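Local coordinates for putative ATP-dependent endonuclease of the OLD family (Thermus scotoductus, PDB 6P74), which degrades linear or supercoiled double-stranded DNA from 5' to 3' with divalent metal ions, and carries a DNA-stimulated ATPase domain through which it dimerizes, at residues V256-E261 with Y289-L294; N9-E14 with Q59-N63. All blocks are in the same frame, centred on the assembly; numbering follows the deposited sequence.

Contact 1: residues V256-E261 with Y289-L294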
# COMPACT_ATOMS: atom_id res chain seq x y z
N VAL A 256 13.92 4.94 17.59
CA VAL A 256 14.07 5.89 16.49
C VAL A 256 14.46 7.26 17.03
O VAL A 256 15.36 7.91 16.49
CB VAL A 256 12.78 5.93 15.65
CG1 VAL A 256 12.76 7.13 14.72
CG2 VAL A 256 12.67 4.65 14.85
N VAL A 257 13.80 7.71 18.10
CA VAL A 257 14.18 8.98 18.71
C VAL A 257 15.64 8.94 19.12
O VAL A 257 16.40 9.89 18.88
CB VAL A 257 13.26 9.33 19.89
CG1 VAL A 257 13.66 10.67 20.52
CG2 VAL A 257 11.79 9.36 19.45
N GLY A 258 16.08 7.82 19.70
CA GLY A 258 17.47 7.70 20.09
C GLY A 258 18.41 7.79 18.91
O GLY A 258 19.51 8.36 19.01
N ILE A 259 18.01 7.23 17.76
CA ILE A 259 18.86 7.33 16.57
C ILE A 259 19.01 8.78 16.16
O ILE A 259 20.12 9.26 15.88
CB ILE A 259 18.31 6.46 15.42
CG1 ILE A 259 18.58 4.98 15.66
CG2 ILE A 259 18.97 6.85 14.08
CD1 ILE A 259 17.60 4.10 14.95
N PHE A 260 17.91 9.53 16.15
CA PHE A 260 17.99 10.93 15.77
C PHE A 260 18.78 11.75 16.77
O PHE A 260 19.46 12.71 16.39
CB PHE A 260 16.60 11.51 15.59
CG PHE A 260 16.04 11.26 14.22
CD1 PHE A 260 16.28 12.17 13.19
CD2 PHE A 260 15.28 10.13 13.96
CE1 PHE A 260 15.76 11.95 11.93
CE2 PHE A 260 14.77 9.91 12.70
CZ PHE A 260 15.01 10.82 11.68
N GLU A 261 18.71 11.39 18.05
CA GLU A 261 19.55 12.06 19.04
C GLU A 261 21.02 11.75 18.81
O GLU A 261 21.87 12.62 19.04
CB GLU A 261 19.10 11.66 20.44
CG GLU A 261 19.99 12.14 21.60
CD GLU A 261 20.10 13.66 21.72
OE1 GLU A 261 19.26 14.37 21.12
OE2 GLU A 261 21.02 14.15 22.43
N TYR A 289 9.91 15.90 23.09
CA TYR A 289 11.35 15.77 22.98
C TYR A 289 11.78 15.57 21.52
O TYR A 289 12.68 16.24 21.02
CB TYR A 289 11.81 14.61 23.89
CG TYR A 289 13.29 14.37 23.88
CD1 TYR A 289 13.87 13.65 22.86
CD2 TYR A 289 14.11 14.86 24.89
CE1 TYR A 289 15.21 13.43 22.82
CE2 TYR A 289 15.47 14.64 24.87
CZ TYR A 289 16.01 13.92 23.82
OH TYR A 289 17.37 13.67 23.74
N PHE A 290 11.08 14.69 20.79
CA PHE A 290 11.41 14.43 19.39
C PHE A 290 11.25 15.69 18.53
O PHE A 290 12.14 16.05 17.75
CB PHE A 290 10.54 13.27 18.89
CG PHE A 290 11.02 12.62 17.62
CD1 PHE A 290 12.34 12.76 17.20
CD2 PHE A 290 10.15 11.86 16.85
CE1 PHE A 290 12.77 12.16 16.02
CE2 PHE A 290 10.58 11.25 15.68
CZ PHE A 290 11.89 11.40 15.26
N TYR A 291 10.11 16.38 18.67
CA TYR A 291 9.88 17.59 17.89
C TYR A 291 10.97 18.63 18.14
O TYR A 291 11.50 19.22 17.20
CB TYR A 291 8.51 18.18 18.23
CG TYR A 291 8.16 19.45 17.46
CD1 TYR A 291 8.08 19.45 16.08
CD2 TYR A 291 7.90 20.64 18.13
CE1 TYR A 291 7.76 20.61 15.37
CE2 TYR A 291 7.57 21.80 17.43
CZ TYR A 291 7.51 21.78 16.06
OH TYR A 291 7.18 22.93 15.37
N ARG A 292 11.31 18.88 19.41
CA ARG A 292 12.38 19.83 19.71
C ARG A 292 13.68 19.41 19.04
O ARG A 292 14.45 20.25 18.56
CB ARG A 292 12.57 19.94 21.21
CG ARG A 292 13.38 21.16 21.62
CD ARG A 292 14.42 20.81 22.66
NE ARG A 292 15.40 19.85 22.15
CZ ARG A 292 16.54 20.19 21.57
NH1 ARG A 292 16.86 21.48 21.43
NH2 ARG A 292 17.37 19.24 21.12
N LEU A 293 13.95 18.10 19.01
CA LEU A 293 15.15 17.59 18.40
C LEU A 293 15.13 17.80 16.89
O LEU A 293 16.14 18.22 16.30
CB LEU A 293 15.29 16.11 18.74
CG LEU A 293 16.50 15.29 18.37
CD1 LEU A 293 16.34 13.96 19.05
CD2 LEU A 293 16.53 15.09 16.89
N LEU A 294 14.00 17.52 16.25
CA LEU A 294 13.90 17.71 14.81
C LEU A 294 14.03 19.19 14.46
O LEU A 294 14.71 19.54 13.48
CB LEU A 294 12.59 17.13 14.29
CG LEU A 294 12.55 15.60 14.39
CD1 LEU A 294 11.16 15.06 14.15
CD2 LEU A 294 13.55 14.96 13.41
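Val257 lays its CG2 methyl over one face of the Phe290 ring, 4.0 Å from the ring centroid and 19° off the normal, a CH-pi contact. The contact joins two neighbouring helices packed side by side on the parallel strands of the P-loop ATPase core: the axes of 256-261 and 289-294 run in nearly the same direction, at 28°, and approach to 10.4 Å at their closest, so side chains rather than backbones fill the gap. Phe290 also turns its edge toward the face of Phe260 in an offset edge-to-face pair, with centroids 5.4 Å apart and planes at 60°. Leu294 CD2 lies 3.9 Å from Phe260 CD1 on the ring, while Leu293 CD2 reaches the base of that side chain, 3.8 Å from Phe260 CB. Beyond the interface, Phe260 rests on Val273 and Ile275 of strand 272-276 and Leu294 on Ile305 of strand 304-308, which places this aromatic cluster against the sheet. The other margin is more polar and borders the dimer partner: Val257 and Tyr289 both pack on Met203 of the second subunit. There Glu261, salt-bridged to Arg264 of its own helix, brings OE1 to 3.6 Å from Leu293 CD1 and 3.3 Å from Tyr289 OH.

Contact 2: residues N9-E14 with Q59-N63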
# COMPACT_ATOMS: atom_id res chain seq x y z
N ASN A 9 -2.07 14.15 -11.56
CA ASN A 9 -2.76 12.93 -11.98
C ASN A 9 -2.29 11.69 -11.23
O ASN A 9 -2.48 10.56 -11.72
CB ASN A 9 -2.61 12.74 -13.49
CG ASN A 9 -3.30 13.83 -14.29
OD1 ASN A 9 -4.42 14.23 -13.96
ND2 ASN A 9 -2.64 14.33 -15.32
N PHE A 10 -1.71 11.84 -10.04
CA PHE A 10 -1.20 10.71 -9.27
C PHE A 10 -2.16 10.40 -8.12
O PHE A 10 -2.25 11.17 -7.15
CB PHE A 10 0.22 11.00 -8.77
CG PHE A 10 0.78 9.92 -7.91
CD1 PHE A 10 0.97 8.64 -8.42
CD2 PHE A 10 1.11 10.17 -6.59
CE1 PHE A 10 1.47 7.63 -7.63
CE2 PHE A 10 1.63 9.16 -5.79
CZ PHE A 10 1.81 7.89 -6.32
N ARG A 11 -2.85 9.26 -8.21
CA ARG A 11 -3.86 8.86 -7.23
C ARG A 11 -4.89 9.98 -7.03
O ARG A 11 -5.55 10.40 -7.98
CB ARG A 11 -3.19 8.44 -5.92
CG ARG A 11 -2.49 7.09 -6.06
CD ARG A 11 -1.54 6.79 -4.91
NE ARG A 11 -0.57 5.75 -5.28
CZ ARG A 11 0.26 5.15 -4.43
NH1 ARG A 11 0.25 5.47 -3.14
NH2 ARG A 11 1.11 4.22 -4.87
N CYS A 12 -5.04 10.47 -5.80
CA CYS A 12 -6.02 11.52 -5.54
C CYS A 12 -5.51 12.91 -5.89
O CYS A 12 -6.31 13.86 -5.84
CB CYS A 12 -6.48 11.47 -4.08
SG CYS A 12 -5.17 11.59 -2.83
N LEU A 13 -4.24 13.07 -6.27
CA LEU A 13 -3.64 14.39 -6.49
C LEU A 13 -3.78 14.75 -7.96
O LEU A 13 -2.92 14.43 -8.79
CB LEU A 13 -2.17 14.40 -6.06
CG LEU A 13 -1.88 13.96 -4.62
CD1 LEU A 13 -0.39 14.04 -4.31
CD2 LEU A 13 -2.68 14.79 -3.64
N GLU A 14 -4.86 15.45 -8.29
CA GLU A 14 -5.08 15.84 -9.68
C GLU A 14 -4.04 16.87 -10.12
O GLU A 14 -3.41 16.71 -11.18
CB GLU A 14 -6.49 16.39 -9.87
CG GLU A 14 -6.71 17.01 -11.24
CD GLU A 14 -8.18 17.04 -11.64
OE1 GLU A 14 -8.46 16.73 -12.82
OE2 GLU A 14 -9.04 17.37 -10.79
N GLN A 59 -4.11 1.52 -10.87
CA GLN A 59 -4.32 1.99 -9.50
C GLN A 59 -3.76 3.39 -9.22
O GLN A 59 -4.35 4.15 -8.43
CB GLN A 59 -3.69 1.00 -8.50
CG GLN A 59 -4.45 -0.33 -8.32
CD GLN A 59 -3.83 -1.51 -9.08
OE1 GLN A 59 -3.40 -1.37 -10.23
NE2 GLN A 59 -3.79 -2.67 -8.44
N ASP A 60 -2.64 3.75 -9.83
CA ASP A 60 -1.96 4.99 -9.47
C ASP A 60 -2.41 6.20 -10.29
O ASP A 60 -2.05 7.33 -9.95
CB ASP A 60 -0.44 4.80 -9.59
CG ASP A 60 0.13 3.99 -8.43
OD1 ASP A 60 -0.59 3.80 -7.42
OD2 ASP A 60 1.30 3.54 -8.53
N PHE A 61 -3.18 6.00 -11.35
CA PHE A 61 -3.72 7.11 -12.11
C PHE A 61 -5.00 7.63 -11.47
O PHE A 61 -5.77 6.87 -10.88
CB PHE A 61 -4.04 6.67 -13.55
CG PHE A 61 -2.83 6.31 -14.35
CD1 PHE A 61 -2.25 5.05 -14.22
CD2 PHE A 61 -2.28 7.21 -15.24
CE1 PHE A 61 -1.14 4.71 -14.97
CE2 PHE A 61 -1.17 6.87 -16.00
CZ PHE A 61 -0.59 5.62 -15.87
N ILE A 62 -5.23 8.94 -11.60
CA ILE A 62 -6.51 9.51 -11.20
C ILE A 62 -7.64 8.71 -11.83
O ILE A 62 -7.60 8.41 -13.03
CB ILE A 62 -6.63 10.98 -11.60
CG1 ILE A 62 -7.89 11.60 -11.06
CG2 ILE A 62 -6.68 11.11 -13.11
CD1 ILE A 62 -7.88 13.10 -11.17
N ASN A 63 -8.67 8.40 -11.04
CA ASN A 63 -9.86 7.69 -11.52
C ASN A 63 -9.51 6.39 -12.24
O ASN A 63 -10.34 5.85 -13.00
CB ASN A 63 -10.72 8.57 -12.45
CG ASN A 63 -10.82 10.01 -11.97
OD1 ASN A 63 -11.10 10.27 -10.80
ND2 ASN A 63 -10.59 10.95 -12.88
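Two backbone hydrogen bonds join the segments: Arg11 N to Asp60 O at 2.7 Å (161° at the hydrogen) and Ile62 N to Asn9 O at 3.2 Å (149°). They make a single bridge between Phe10 and Phe61, whose CA atoms are 5.2 Å apart. CA-H...O contacts add to it, from Phe10 CA to Asp60 O (3.6 Å) and from Ile62 CA to Arg11 O (3.5 Å). The bridge meets the chain where strands 2-10 and 13-19 form a beta hairpin, with a type II' turn from Phe10 to Leu13 and a G1 bulge in which Asn9 and Phe10 both face Leu13. Charge pairing follows: Arg11 NE lies 2.9 Å from Asp60 OD1 in a salt bridge, with a weak hydrogen bond from Arg11 NH2 to the same oxygen at 3.1 Å. Asp60 OD2 accepts from the Arg56 amide, and the Arg11 side chain comes about 7 Å from that of Thr35, inferred to bind ATP. Nonpolar contact comes from Ile62, the residue most covered by the other segment, whose CD1 lies 3.8 Å from Glu14 CB, and from Phe10 CE1, 3.9 Å from Asp60 CB.

In the fold
From the N terminus, the chain first makes the hairpin of strands 2-10 and 13-19, then runs through strand 23-27 and helix 34-45 before contact 2 closes a 44-residue loop, bringing 59-63 back to the hairpin turn just ahead of strand 70-76, which pairs with strand 2-10. Contact 1 opens only much later, after the dimerization region, and closes a shorter connection of 27 residues that contains strand 272-276 and returns helix 284-299 to the side of helix 246-266. The two loops therefore follow in series, neither enclosing nor crossing the other. Their centres lie 34 Å apart on opposite sides of the chain's centre: contact 2 fastens the loop before strand 70-76 to the hairpin turn of the antiparallel sheet, contact 1 the helices packed on the mixed sheet.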